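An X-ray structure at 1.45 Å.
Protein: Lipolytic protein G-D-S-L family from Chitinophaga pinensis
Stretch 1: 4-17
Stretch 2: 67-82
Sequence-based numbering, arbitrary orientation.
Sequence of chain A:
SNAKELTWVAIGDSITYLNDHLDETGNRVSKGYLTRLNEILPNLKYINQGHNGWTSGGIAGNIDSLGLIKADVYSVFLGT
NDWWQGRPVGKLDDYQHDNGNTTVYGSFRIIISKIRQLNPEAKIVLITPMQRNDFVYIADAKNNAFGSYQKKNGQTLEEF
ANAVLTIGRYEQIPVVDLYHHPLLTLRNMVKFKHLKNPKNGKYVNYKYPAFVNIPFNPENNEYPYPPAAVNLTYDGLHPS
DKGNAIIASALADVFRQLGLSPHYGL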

# COMPACT_ATOMS: atom_id res chain seq x y z
N LYS A 4 1.94 6.89 28.30
CA LYS A 4 1.08 7.05 27.12
C LYS A 4 1.11 5.87 26.13
O LYS A 4 0.81 6.04 24.95
N GLU A 5 1.46 4.68 26.62
CA GLU A 5 1.58 3.52 25.74
C GLU A 5 0.27 3.16 25.06
O GLU A 5 -0.76 3.02 25.71
N LEU A 6 0.33 3.04 23.73
CA LEU A 6 -0.83 2.64 22.95
C LEU A 6 -0.45 1.49 22.02
O LEU A 6 0.57 1.54 21.33
N THR A 7 -1.29 0.47 21.99
CA THR A 7 -1.10 -0.64 21.08
C THR A 7 -1.76 -0.29 19.74
O THR A 7 -2.94 0.06 19.69
N TRP A 8 -0.97 -0.38 18.68
CA TRP A 8 -1.41 -0.02 17.34
C TRP A 8 -1.32 -1.22 16.42
O TRP A 8 -0.22 -1.71 16.15
N VAL A 9 -2.46 -1.69 15.94
CA VAL A 9 -2.51 -2.78 14.97
C VAL A 9 -2.53 -2.19 13.57
O VAL A 9 -3.44 -1.42 13.22
N ALA A 10 -1.51 -2.51 12.78
CA ALA A 10 -1.41 -2.03 11.41
C ALA A 10 -1.85 -3.13 10.46
O ALA A 10 -1.13 -4.09 10.25
N ILE A 11 -3.05 -2.98 9.91
CA ILE A 11 -3.59 -3.95 8.97
C ILE A 11 -3.19 -3.52 7.57
O ILE A 11 -3.31 -2.34 7.22
N GLY A 12 -2.71 -4.45 6.77
CA GLY A 12 -2.29 -4.07 5.44
C GLY A 12 -1.85 -5.23 4.57
O GLY A 12 -2.12 -6.40 4.88
N ASP A 13 -1.20 -4.88 3.47
CA ASP A 13 -0.69 -5.84 2.50
C ASP A 13 0.85 -5.87 2.58
O ASP A 13 1.40 -5.67 3.66
N SER A 14 1.54 -6.07 1.46
CA SER A 14 2.99 -6.16 1.49
C SER A 14 3.65 -4.88 1.97
O SER A 14 4.69 -4.92 2.61
N ILE A 15 3.07 -3.73 1.65
CA ILE A 15 3.66 -2.47 2.06
C ILE A 15 3.79 -2.38 3.59
O ILE A 15 4.75 -1.79 4.11
N THR A 16 2.87 -3.03 4.30
CA THR A 16 2.90 -3.12 5.76
C THR A 16 3.74 -4.30 6.21
O THR A 16 4.60 -4.17 7.08
N TYR A 17 3.48 -5.46 5.62
CA TYR A 17 4.22 -6.69 5.91
C TYR A 17 5.74 -6.50 5.90
O TYR A 17 6.45 -6.96 6.81
N GLY A 67 -5.81 -13.68 14.03
CA GLY A 67 -5.23 -13.45 15.33
C GLY A 67 -5.26 -11.99 15.72
O GLY A 67 -4.46 -11.55 16.55
N LEU A 68 -6.17 -11.22 15.12
CA LEU A 68 -6.34 -9.83 15.51
C LEU A 68 -6.69 -9.74 16.99
O LEU A 68 -7.52 -10.50 17.49
N ILE A 69 -6.05 -8.81 17.68
CA ILE A 69 -6.33 -8.63 19.10
C ILE A 69 -6.92 -7.26 19.39
O ILE A 69 -6.95 -6.38 18.53
N LYS A 70 -7.40 -7.09 20.61
CA LYS A 70 -7.89 -5.79 21.06
C LYS A 70 -6.72 -4.81 21.18
O LYS A 70 -5.68 -5.13 21.76
N ALA A 71 -6.90 -3.63 20.61
CA ALA A 71 -5.85 -2.61 20.59
C ALA A 71 -6.47 -1.23 20.64
O ALA A 71 -7.68 -1.08 20.50
N ASP A 72 -5.62 -0.22 20.82
CA ASP A 72 -6.09 1.14 21.06
C ASP A 72 -6.35 1.88 19.76
O ASP A 72 -7.21 2.77 19.70
N VAL A 73 -5.60 1.54 18.72
CA VAL A 73 -5.77 2.16 17.41
C VAL A 73 -5.48 1.14 16.33
O VAL A 73 -4.59 0.31 16.47
N TYR A 74 -6.27 1.20 15.26
CA TYR A 74 -6.07 0.34 14.10
C TYR A 74 -5.90 1.22 12.87
O TYR A 74 -6.64 2.18 12.68
N SER A 75 -4.90 0.90 12.04
CA SER A 75 -4.84 1.49 10.71
C SER A 75 -5.12 0.41 9.68
O SER A 75 -4.83 -0.77 9.89
N VAL A 76 -5.73 0.82 8.57
CA VAL A 76 -6.03 -0.10 7.48
C VAL A 76 -5.46 0.47 6.19
O VAL A 76 -5.85 1.56 5.77
N PHE A 77 -4.55 -0.27 5.58
CA PHE A 77 -3.80 0.20 4.41
C PHE A 77 -3.90 -0.89 3.35
O PHE A 77 -3.03 -1.76 3.25
N LEU A 78 -4.99 -0.86 2.58
CA LEU A 78 -5.33 -1.92 1.64
C LEU A 78 -5.91 -1.34 0.36
O LEU A 78 -6.44 -0.24 0.37
N GLY A 79 -5.82 -2.10 -0.72
CA GLY A 79 -6.51 -1.74 -1.93
C GLY A 79 -5.68 -1.88 -3.19
O GLY A 79 -6.22 -2.14 -4.27
N THR A 80 -4.37 -1.73 -3.07
CA THR A 80 -3.53 -1.78 -4.26
C THR A 80 -3.60 -3.16 -4.93
O THR A 80 -3.63 -3.27 -6.16
N ASN A 81 -3.68 -4.22 -4.13
CA ASN A 81 -3.79 -5.55 -4.72
C ASN A 81 -5.18 -5.83 -5.27
O ASN A 81 -5.31 -6.54 -6.26
N ASP A 82 -6.20 -5.27 -4.63
CA ASP A 82 -7.56 -5.33 -5.16
C ASP A 82 -7.62 -4.73 -6.55
O ASP A 82 -8.23 -5.29 -7.45

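Two parallel strands, 6-12 and the one beginning at Val73, lie side by side, so their side chains alternate between two faces and each face can be read separately. On the face of Val9, Ile11, Tyr74 and Val76 the contact is greasy. Ile11, in m with chi2 t, is the hub: its CD1 lies 4.2 Å from Leu68 CD2 and 4.4 Å from Tyr74 CD2, while its CG2 meets Leu78 CD1 at 4.2 Å. Val9, in t, sets CB 3.6 Å from Tyr74 CD2 and CG2 3.5 Å from Ala71 CB. Tyr74 (m) sends its hydroxyl back to its own stretch, where OH donates to Ile69 O at 2.7 Å, so a polar tip is satisfied while the ring stays with the aliphatic groups.

The other face is mixed. Trp8 (t) packs CB against Val73 CG1 at 3.6 Å, and its NE1 donates to Ser75 OG at 2.8 Å, which pays for burying the indole nitrogen. Ser75, in p, also shares water 1 with Ile11 O. Further along, Phe77 (t) receives Ile15 CG2 at 3.6 Å from its CE2. At Gly12 a side chain would run into Thr16 OG1; there, water 2 links Asp13 N, Thr16 OG1 and Phe77 O.

Polar groups close both ends. At one, Asp72 (m) points toward the first stretch and OD2 accepts from Thr7 N at 2.8 Å, extending the backbone ladder with a side chain. At the other, Asp13 (p) caps its helix, OD1 accepting from Ile15 N at 3.1 Å, while OD2 accepts from waters 3 and 4; these accept in turn from Gly79 N and Asn81 N, and from Thr80 N, respectively. Water 5 joins Ser14 OG to Asn81 ND2, so the two helix starts are bridged largely through solvent.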

# COMPACT_ATOMS: atom_id res chain seq x y z
CB LYS A 4 1.41 8.35 26.38
CG LYS A 4 0.88 9.60 27.08
CD LYS A 4 1.21 10.84 26.25
CE LYS A 4 0.19 11.94 26.46
NZ LYS A 4 0.41 13.05 25.48
CB GLU A 5 2.11 2.30 26.50
CG GLU A 5 2.08 1.02 25.66
CD GLU A 5 2.61 -0.19 26.40
OE1 GLU A 5 3.73 -0.12 26.93
OE2 GLU A 5 1.89 -1.22 26.45
CB LEU A 6 -1.37 3.81 22.13
CG LEU A 6 -1.89 5.02 22.91
CD1 LEU A 6 -2.24 6.15 21.95
CD2 LEU A 6 -3.09 4.63 23.77
CB THR A 7 -1.70 -1.95 21.64
OG1 THR A 7 -0.98 -2.33 22.82
CG2 THR A 7 -1.61 -3.07 20.61
CB TRP A 8 -0.53 1.11 16.80
CG TRP A 8 -0.57 1.33 15.31
CD1 TRP A 8 -1.66 1.20 14.48
CD2 TRP A 8 0.53 1.68 14.47
NE1 TRP A 8 -1.29 1.48 13.18
CE2 TRP A 8 0.05 1.77 13.15
CE3 TRP A 8 1.89 1.93 14.72
CZ2 TRP A 8 0.88 2.09 12.08
CZ3 TRP A 8 2.71 2.26 13.65
CH2 TRP A 8 2.20 2.34 12.35
CB VAL A 9 -3.74 -3.69 15.19
CG1 VAL A 9 -3.89 -4.69 14.06
CG2 VAL A 9 -3.63 -4.40 16.52
CB ALA A 10 0.02 -1.59 11.11
CB ILE A 11 -5.13 -4.04 9.09
CG1 ILE A 11 -5.51 -4.52 10.49
CG2 ILE A 11 -5.73 -4.95 8.01
CD1 ILE A 11 -6.97 -4.45 10.79
CB ASP A 13 -1.19 -5.50 1.09
CG ASP A 13 -0.98 -4.03 0.73
OD1 ASP A 13 0.05 -3.45 1.15
OD2 ASP A 13 -1.86 -3.44 0.04
CB SER A 14 3.56 -6.53 0.12
OG SER A 14 3.05 -5.67 -0.87
CB ILE A 15 2.90 -1.29 1.44
CG1 ILE A 15 3.08 -1.34 -0.08
CG2 ILE A 15 3.36 0.04 1.99
CD1 ILE A 15 2.19 -0.39 -0.86
CB THR A 16 1.46 -3.25 6.30
OG1 THR A 16 0.73 -2.08 5.91
CG2 THR A 16 1.45 -3.40 7.81
CB TYR A 17 3.83 -7.74 4.87
CG TYR A 17 4.67 -9.01 4.89
CD1 TYR A 17 4.34 -10.07 5.72
CD2 TYR A 17 5.78 -9.14 4.05
CE1 TYR A 17 5.09 -11.23 5.73
CE2 TYR A 17 6.54 -10.29 4.05
CZ TYR A 17 6.19 -11.34 4.89
OH TYR A 17 6.95 -12.49 4.90
CB LEU A 68 -7.45 -9.17 14.69
CG LEU A 68 -7.13 -8.90 13.23
CD1 LEU A 68 -8.39 -8.48 12.50
CD2 LEU A 68 -6.06 -7.83 13.12
CB ILE A 69 -5.08 -8.83 19.98
CG1 ILE A 69 -4.07 -7.71 19.74
CG2 ILE A 69 -4.45 -10.20 19.72
CD1 ILE A 69 -2.92 -7.71 20.75
CB LYS A 70 -8.60 -5.94 22.41
CG LYS A 70 -9.23 -4.67 22.94
CD LYS A 70 -9.89 -4.92 24.28
CE LYS A 70 -10.65 -3.71 24.79
NZ LYS A 70 -11.47 -4.04 25.99
CB ALA A 71 -4.98 -2.76 19.35
CB ASP A 72 -5.06 1.91 21.89
CG ASP A 72 -4.80 1.27 23.23
OD1 ASP A 72 -5.73 1.21 24.05
OD2 ASP A 72 -3.65 0.81 23.47
CB VAL A 73 -4.87 3.42 17.24
CG1 VAL A 73 -3.42 3.09 17.54
CG2 VAL A 73 -5.01 4.02 15.85
CB TYR A 74 -7.28 -0.57 13.89
CG TYR A 74 -7.57 -1.52 15.04
CD1 TYR A 74 -8.16 -1.07 16.22
CD2 TYR A 74 -7.28 -2.88 14.93
CE1 TYR A 74 -8.43 -1.94 17.27
CE2 TYR A 74 -7.55 -3.76 15.98
CZ TYR A 74 -8.13 -3.28 17.14
OH TYR A 74 -8.41 -4.13 18.19
CB SER A 75 -3.50 2.18 10.44
OG SER A 75 -2.41 1.29 10.57
CB VAL A 76 -7.55 -0.33 7.33
CG1 VAL A 76 -7.84 -1.33 6.21
CG2 VAL A 76 -8.14 -0.81 8.65
CB PHE A 77 -2.35 0.43 4.85
CG PHE A 77 -1.47 1.12 3.83
CD1 PHE A 77 -1.92 1.45 2.55
CD2 PHE A 77 -0.16 1.42 4.17
CE1 PHE A 77 -1.07 2.06 1.64
CE2 PHE A 77 0.69 2.06 3.27
CZ PHE A 77 0.23 2.36 2.00
CB LEU A 78 -6.38 -2.85 2.24
CG LEU A 78 -5.94 -3.67 3.45
CD1 LEU A 78 -7.17 -4.26 4.14
CD2 LEU A 78 -4.96 -4.75 3.02
CB THR A 80 -2.07 -1.32 -3.98
OG1 THR A 80 -1.44 -0.99 -5.22
CG2 THR A 80 -1.26 -2.38 -3.24
CB ASN A 81 -3.35 -6.63 -3.74
CG ASN A 81 -1.89 -6.52 -3.38
OD1 ASN A 81 -1.06 -6.16 -4.23
ND2 ASN A 81 -1.55 -6.79 -2.13
CB ASP A 82 -8.53 -4.57 -4.26
CG ASP A 82 -8.56 -5.10 -2.85
OD1 ASP A 82 -7.56 -4.92 -2.13
OD2 ASP A 82 -9.60 -5.68 -2.46
O HOH W 1 -1.80 -0.04 8.33
O HOH W 2 -0.30 -2.05 3.48
O HOH W 3 -4.07 -4.52 -1.00
O HOH W 4 -2.86 -0.68 -0.72
O HOH W 5 0.96 -7.00 -1.51